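Local coordinates for NYN domain-containing protein (Vibrio parahaemolyticus, PDB 2QIP), which is of unknown function but belongs to the NYN family of the PIN-like clan and may therefore act as an RNA nuclease, at residues 22-27 with 142-147; 33-38 with 64-69. All coordinates share one frame; numbering follows the deposited sequence.

Contact 1: 22-27 with 142-147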
# COMPACT_ATOMS: atom_id res chain seq x y z
N TYR A 22 9.60 -15.48 -1.77
CA TYR A 22 10.83 -16.06 -1.26
C TYR A 22 10.60 -16.62 0.14
O TYR A 22 10.87 -17.80 0.40
CB TYR A 22 11.97 -15.04 -1.26
CG TYR A 22 13.21 -15.62 -0.61
CD1 TYR A 22 14.02 -16.53 -1.31
CD2 TYR A 22 13.54 -15.31 0.70
CE1 TYR A 22 15.16 -17.10 -0.69
CE2 TYR A 22 14.66 -15.87 1.33
CZ TYR A 22 15.45 -16.76 0.62
OH TYR A 22 16.58 -17.33 1.20
N TYR A 23 10.12 -15.78 1.04
CA TYR A 23 9.99 -16.19 2.43
C TYR A 23 8.94 -17.27 2.64
O TYR A 23 9.15 -18.20 3.43
CB TYR A 23 9.78 -14.99 3.35
CG TYR A 23 11.03 -14.13 3.44
CD1 TYR A 23 12.20 -14.64 4.01
CD2 TYR A 23 11.04 -12.84 2.93
CE1 TYR A 23 13.37 -13.87 4.08
CE2 TYR A 23 12.20 -12.05 3.00
CZ TYR A 23 13.35 -12.58 3.58
OH TYR A 23 14.49 -11.80 3.64
N THR A 24 7.81 -17.17 1.94
CA THR A 24 6.79 -18.20 2.10
C THR A 24 7.22 -19.53 1.51
O THR A 24 6.92 -20.58 2.10
CB THR A 24 5.40 -17.77 1.53
OG1 THR A 24 5.54 -17.45 0.13
CG2 THR A 24 4.85 -16.58 2.29
N CYS A 25 7.93 -19.52 0.38
CA CYS A 25 8.44 -20.78 -0.17
C CYS A 25 9.52 -21.39 0.73
O CYS A 25 9.56 -22.60 0.90
CB CYS A 25 8.95 -20.62 -1.60
SG CYS A 25 7.62 -20.47 -2.82
N ARG A 26 10.38 -20.54 1.30
CA ARG A 26 11.39 -21.03 2.26
C ARG A 26 10.73 -21.64 3.51
O ARG A 26 11.14 -22.72 3.97
CB ARG A 26 12.37 -19.92 2.66
CG ARG A 26 13.31 -19.39 1.56
CD ARG A 26 13.93 -20.45 0.65
NE ARG A 26 14.80 -21.38 1.37
CZ ARG A 26 15.45 -22.40 0.80
NH1 ARG A 26 16.20 -23.19 1.55
NH2 ARG A 26 15.35 -22.62 -0.51
N GLU A 27 9.74 -20.96 4.06
CA GLU A 27 9.09 -21.43 5.29
C GLU A 27 8.28 -22.70 5.08
O GLU A 27 8.36 -23.64 5.89
CB GLU A 27 8.22 -20.32 5.91
CG GLU A 27 7.47 -20.74 7.18
CD GLU A 27 6.67 -19.61 7.81
OE1 GLU A 27 6.89 -18.43 7.45
OE2 GLU A 27 5.82 -19.91 8.68
N PRO A 142 -0.43 -21.86 -0.16
CA PRO A 142 -1.72 -21.94 0.57
C PRO A 142 -1.61 -21.85 2.09
O PRO A 142 -2.39 -21.11 2.70
CB PRO A 142 -2.30 -23.28 0.13
CG PRO A 142 -1.72 -23.49 -1.21
CD PRO A 142 -0.29 -22.97 -1.12
N ARG A 143 -0.64 -22.54 2.69
CA ARG A 143 -0.57 -22.58 4.15
C ARG A 143 -0.12 -21.24 4.77
O ARG A 143 -0.15 -21.05 5.98
CB ARG A 143 0.25 -23.80 4.64
CG ARG A 143 1.75 -23.70 4.40
CD ARG A 143 2.51 -25.00 4.75
NE ARG A 143 2.60 -25.95 3.63
CZ ARG A 143 1.86 -27.05 3.50
NH1 ARG A 143 2.03 -27.85 2.45
NH2 ARG A 143 0.95 -27.36 4.41
N LEU A 144 0.26 -20.29 3.91
CA LEU A 144 0.75 -18.99 4.38
C LEU A 144 0.03 -17.82 3.71
O LEU A 144 0.42 -16.67 3.90
CB LEU A 144 2.27 -18.88 4.17
CG LEU A 144 3.08 -19.87 5.04
CD1 LEU A 144 4.54 -19.90 4.61
CD2 LEU A 144 2.95 -19.54 6.53
N THR A 145 -1.03 -18.14 2.97
CA THR A 145 -1.84 -17.12 2.28
C THR A 145 -3.11 -16.83 3.05
O THR A 145 -3.81 -17.75 3.51
CB THR A 145 -2.20 -17.58 0.86
OG1 THR A 145 -1.00 -17.69 0.09
CG2 THR A 145 -3.11 -16.58 0.15
N SER A 146 -3.42 -15.55 3.18
CA SER A 146 -4.64 -15.14 3.87
C SER A 146 -5.88 -15.71 3.22
O SER A 146 -6.05 -15.55 2.01
CB SER A 146 -4.72 -13.63 3.78
OG SER A 146 -5.96 -13.17 4.26
N GLN A 147 -6.78 -16.29 4.01
CA GLN A 147 -8.04 -16.80 3.46
C GLN A 147 -8.90 -15.67 2.88
O GLN A 147 -9.65 -15.88 1.91
CB GLN A 147 -8.85 -17.62 4.49
CG GLN A 147 -10.00 -18.38 3.86
CD GLN A 147 -9.53 -19.43 2.85
OE1 GLN A 147 -8.56 -20.15 3.10
NE2 GLN A 147 -10.21 -19.50 1.71

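Contact 2: 33-38 with 64-69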
# COMPACT_ATOMS: atom_id res chain seq x y z
N PHE A 33 11.02 -20.69 -5.62
CA PHE A 33 10.00 -20.60 -6.67
C PHE A 33 10.61 -20.73 -8.06
O PHE A 33 11.66 -20.12 -8.34
CB PHE A 33 9.34 -19.23 -6.53
CG PHE A 33 8.10 -19.02 -7.34
CD1 PHE A 33 6.92 -19.72 -7.07
CD2 PHE A 33 8.09 -18.04 -8.32
CE1 PHE A 33 5.74 -19.46 -7.80
CE2 PHE A 33 6.92 -17.77 -9.05
CZ PHE A 33 5.75 -18.49 -8.77
N ASP A 34 9.95 -21.50 -8.92
CA ASP A 34 10.39 -21.67 -10.30
C ASP A 34 9.74 -20.60 -11.18
O ASP A 34 8.61 -20.77 -11.66
CB ASP A 34 10.06 -23.08 -10.81
CG ASP A 34 10.62 -23.35 -12.18
OD1 ASP A 34 11.03 -22.38 -12.88
OD2 ASP A 34 10.65 -24.56 -12.57
N TYR A 35 10.45 -19.51 -11.39
CA TYR A 35 9.89 -18.40 -12.15
C TYR A 35 9.68 -18.74 -13.62
O TYR A 35 8.78 -18.18 -14.26
CB TYR A 35 10.76 -17.16 -12.02
CG TYR A 35 10.58 -16.45 -10.71
CD1 TYR A 35 9.63 -15.44 -10.59
CD2 TYR A 35 11.36 -16.77 -9.60
CE1 TYR A 35 9.45 -14.76 -9.37
CE2 TYR A 35 11.19 -16.11 -8.38
CZ TYR A 35 10.23 -15.10 -8.29
OH TYR A 35 10.05 -14.44 -7.10
N ASN A 36 10.49 -19.64 -14.18
CA ASN A 36 10.26 -20.07 -15.56
C ASN A 36 8.96 -20.86 -15.70
O ASN A 36 8.20 -20.65 -16.65
CB ASN A 36 11.42 -20.90 -16.07
CG ASN A 36 12.57 -20.07 -16.56
OD1 ASN A 36 12.45 -19.32 -17.52
ND2 ASN A 36 13.72 -20.22 -15.90
N GLN A 37 8.69 -21.76 -14.76
CA GLN A 37 7.45 -22.54 -14.79
C GLN A 37 6.26 -21.61 -14.60
O GLN A 37 5.25 -21.75 -15.29
CB GLN A 37 7.45 -23.62 -13.69
CG GLN A 37 6.36 -24.69 -13.86
CD GLN A 37 6.59 -25.55 -15.10
OE1 GLN A 37 7.68 -25.53 -15.69
NE2 GLN A 37 5.58 -26.33 -15.48
N PHE A 38 6.37 -20.70 -13.63
CA PHE A 38 5.29 -19.75 -13.43
C PHE A 38 5.01 -18.94 -14.70
O PHE A 38 3.86 -18.81 -15.11
CB PHE A 38 5.58 -18.81 -12.25
CG PHE A 38 4.65 -17.63 -12.21
CD1 PHE A 38 3.35 -17.78 -11.73
CD2 PHE A 38 5.06 -16.39 -12.68
CE1 PHE A 38 2.46 -16.72 -11.72
CE2 PHE A 38 4.16 -15.32 -12.70
CZ PHE A 38 2.86 -15.49 -12.22
N ARG A 64 22.17 -10.22 -7.69
CA ARG A 64 22.17 -9.57 -8.99
C ARG A 64 21.94 -10.57 -10.12
O ARG A 64 21.24 -10.27 -11.08
CB ARG A 64 23.47 -8.79 -9.20
CG ARG A 64 23.63 -7.69 -8.16
CD ARG A 64 24.78 -6.76 -8.48
NE ARG A 64 24.16 -5.63 -9.17
CZ ARG A 64 24.22 -5.39 -10.47
NH1 ARG A 64 23.57 -4.35 -10.96
NH2 ARG A 64 24.94 -6.16 -11.28
N GLN A 65 22.55 -11.76 -10.02
CA GLN A 65 22.32 -12.81 -11.01
C GLN A 65 20.85 -13.28 -11.05
O GLN A 65 20.28 -13.47 -12.13
CB GLN A 65 23.28 -13.98 -10.80
CG GLN A 65 23.06 -15.18 -11.75
CD GLN A 65 23.23 -14.83 -13.23
OE1 GLN A 65 23.71 -13.75 -13.59
NE2 GLN A 65 22.86 -15.77 -14.10
N PHE A 66 20.26 -13.45 -9.87
CA PHE A 66 18.83 -13.77 -9.75
C PHE A 66 17.99 -12.70 -10.46
O PHE A 66 17.11 -13.01 -11.26
CB PHE A 66 18.45 -13.92 -8.28
CG PHE A 66 16.97 -14.00 -8.03
CD1 PHE A 66 16.19 -15.03 -8.57
CD2 PHE A 66 16.36 -13.06 -7.22
CE1 PHE A 66 14.82 -15.08 -8.31
CE2 PHE A 66 15.00 -13.12 -6.96
CZ PHE A 66 14.24 -14.14 -7.51
N HIS A 67 18.29 -11.42 -10.22
CA HIS A 67 17.54 -10.39 -10.94
C HIS A 67 17.73 -10.48 -12.44
O HIS A 67 16.80 -10.28 -13.21
CB HIS A 67 17.89 -8.99 -10.44
CG HIS A 67 17.63 -8.80 -8.98
ND1 HIS A 67 18.28 -7.85 -8.23
CD2 HIS A 67 16.83 -9.47 -8.12
CE1 HIS A 67 17.88 -7.93 -6.97
NE2 HIS A 67 16.99 -8.90 -6.88
N HIS A 68 18.95 -10.78 -12.86
CA HIS A 68 19.22 -10.94 -14.27
C HIS A 68 18.38 -12.09 -14.85
O HIS A 68 17.83 -11.96 -15.94
CB HIS A 68 20.72 -11.21 -14.46
CG HIS A 68 21.13 -11.42 -15.88
ND1 HIS A 68 21.11 -10.41 -16.82
CD2 HIS A 68 21.58 -12.52 -16.53
CE1 HIS A 68 21.53 -10.88 -17.98
NE2 HIS A 68 21.82 -12.16 -17.83
N ILE A 69 18.28 -13.19 -14.12
CA ILE A 69 17.44 -14.32 -14.55
C ILE A 69 15.98 -13.85 -14.70
O ILE A 69 15.34 -14.13 -15.73
CB ILE A 69 17.55 -15.50 -13.58
CG1 ILE A 69 18.94 -16.15 -13.72
CG2 ILE A 69 16.40 -16.51 -13.80
CD1 ILE A 69 19.27 -17.14 -12.63

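Contact 1: 22-27 with 142-147
Leu144 packs against Thr24 and Glu27 in a small, mostly apolar helix-to-loop contact of the PIN-like alpha/beta fold. Helix 18-29 follows the central strand 10-17 of the parallel sheet. The partner 142-147 is the loop between strand 135-140 and helix 147-152, and its first residues form a short 3-10 turn. Leu144 projects from the end of that turn toward the helix. Its CD1 methyl lies 3.8 Å from Thr24 CB and also reaches the backbone, 3.5 Å from Thr24 O. The two side chains run alongside in opposite senses, and Thr24 CG2 comes to 3.9 Å from Leu144 CB. Glu27 lies beside the leucine with its aliphatic part, CB being 3.9 Å from Leu144 CD1. A chi1 of 178° and an extended chain lay Glu27 along the leucine. The carboxylate then lies near Leu144 CD2, but the side chain has two conformers, so this part is less certain. Arg86 of the second subunit also packs on Leu144 and its NH1 hydrogen-bonds to Thr145 O, so the loop belongs to the dimer interface as well. Thr24 turns its polar branch back along its own helix, where OG1 hydrogen-bonds to Asn20 O.

Contact 2: 33-38 with 64-69
Tyr35 and Phe66 meet ring to ring, and nearly all of the close approach between 33-38 and 64-69 is theirs. Tyr35 is in the first turn of helix 35-42, and Phe66 lies within helix 61-73. The nearest atoms are Tyr35 CE2 and Phe66 CZ, 3.7 Å apart. Tyr35 CE2 comes to the rim of the phenylalanine ring, near its plane, and is also 3.8 Å from Phe66 CE1. Seen from the tyrosine, the approach is oblique. The ring planes make an angle of 61° and the centroids are 5.7 Å apart. With chi1 at 170° the Phe66 ring swings away from its own backbone N and across to the tyrosine, although its CB does not point there. A face of the Tyr35 ring is taken up by Phe33, whose CD2 lies 3.4 Å above the ring centre. Asp34 is the N-cap of helix 35-42: its OD1 accepts from Gln37 N at 3.1 Å, with the donor lying well out of the carboxylate plane. Val18 of helix 18-29 touches both aromatic side chains, and Tyr35 also packs on Val16 of strand 10-17. Helices 35-42 and 61-73 belong to successive beta-alpha-beta crossovers of the parallel sheet. Such packing of crossover helices over one sheet face is typical of the Rossmann-like, three-layer PIN fold.

In the fold
Contacts 1 and 2 have their centres about 18 Å apart and meet through helix 18-29 and the segment that follows it. Cys25 SG, on that helix, packs 4.3 Å from Phe33 CB at the start of contact 2. Ile159, after the last strand, touches both Cys25 and Phe33, so the C-terminal part of the chain joins the two regions. Both segments of contact 2 fall in the 114 residues that separate the two segments of contact 1. Contact 1 ties the first helix to a loop near the 155-158 edge of the sheet and adjoins the second subunit. Contact 2 joins two crossover helices toward the 76-79 edge and lies within one chain.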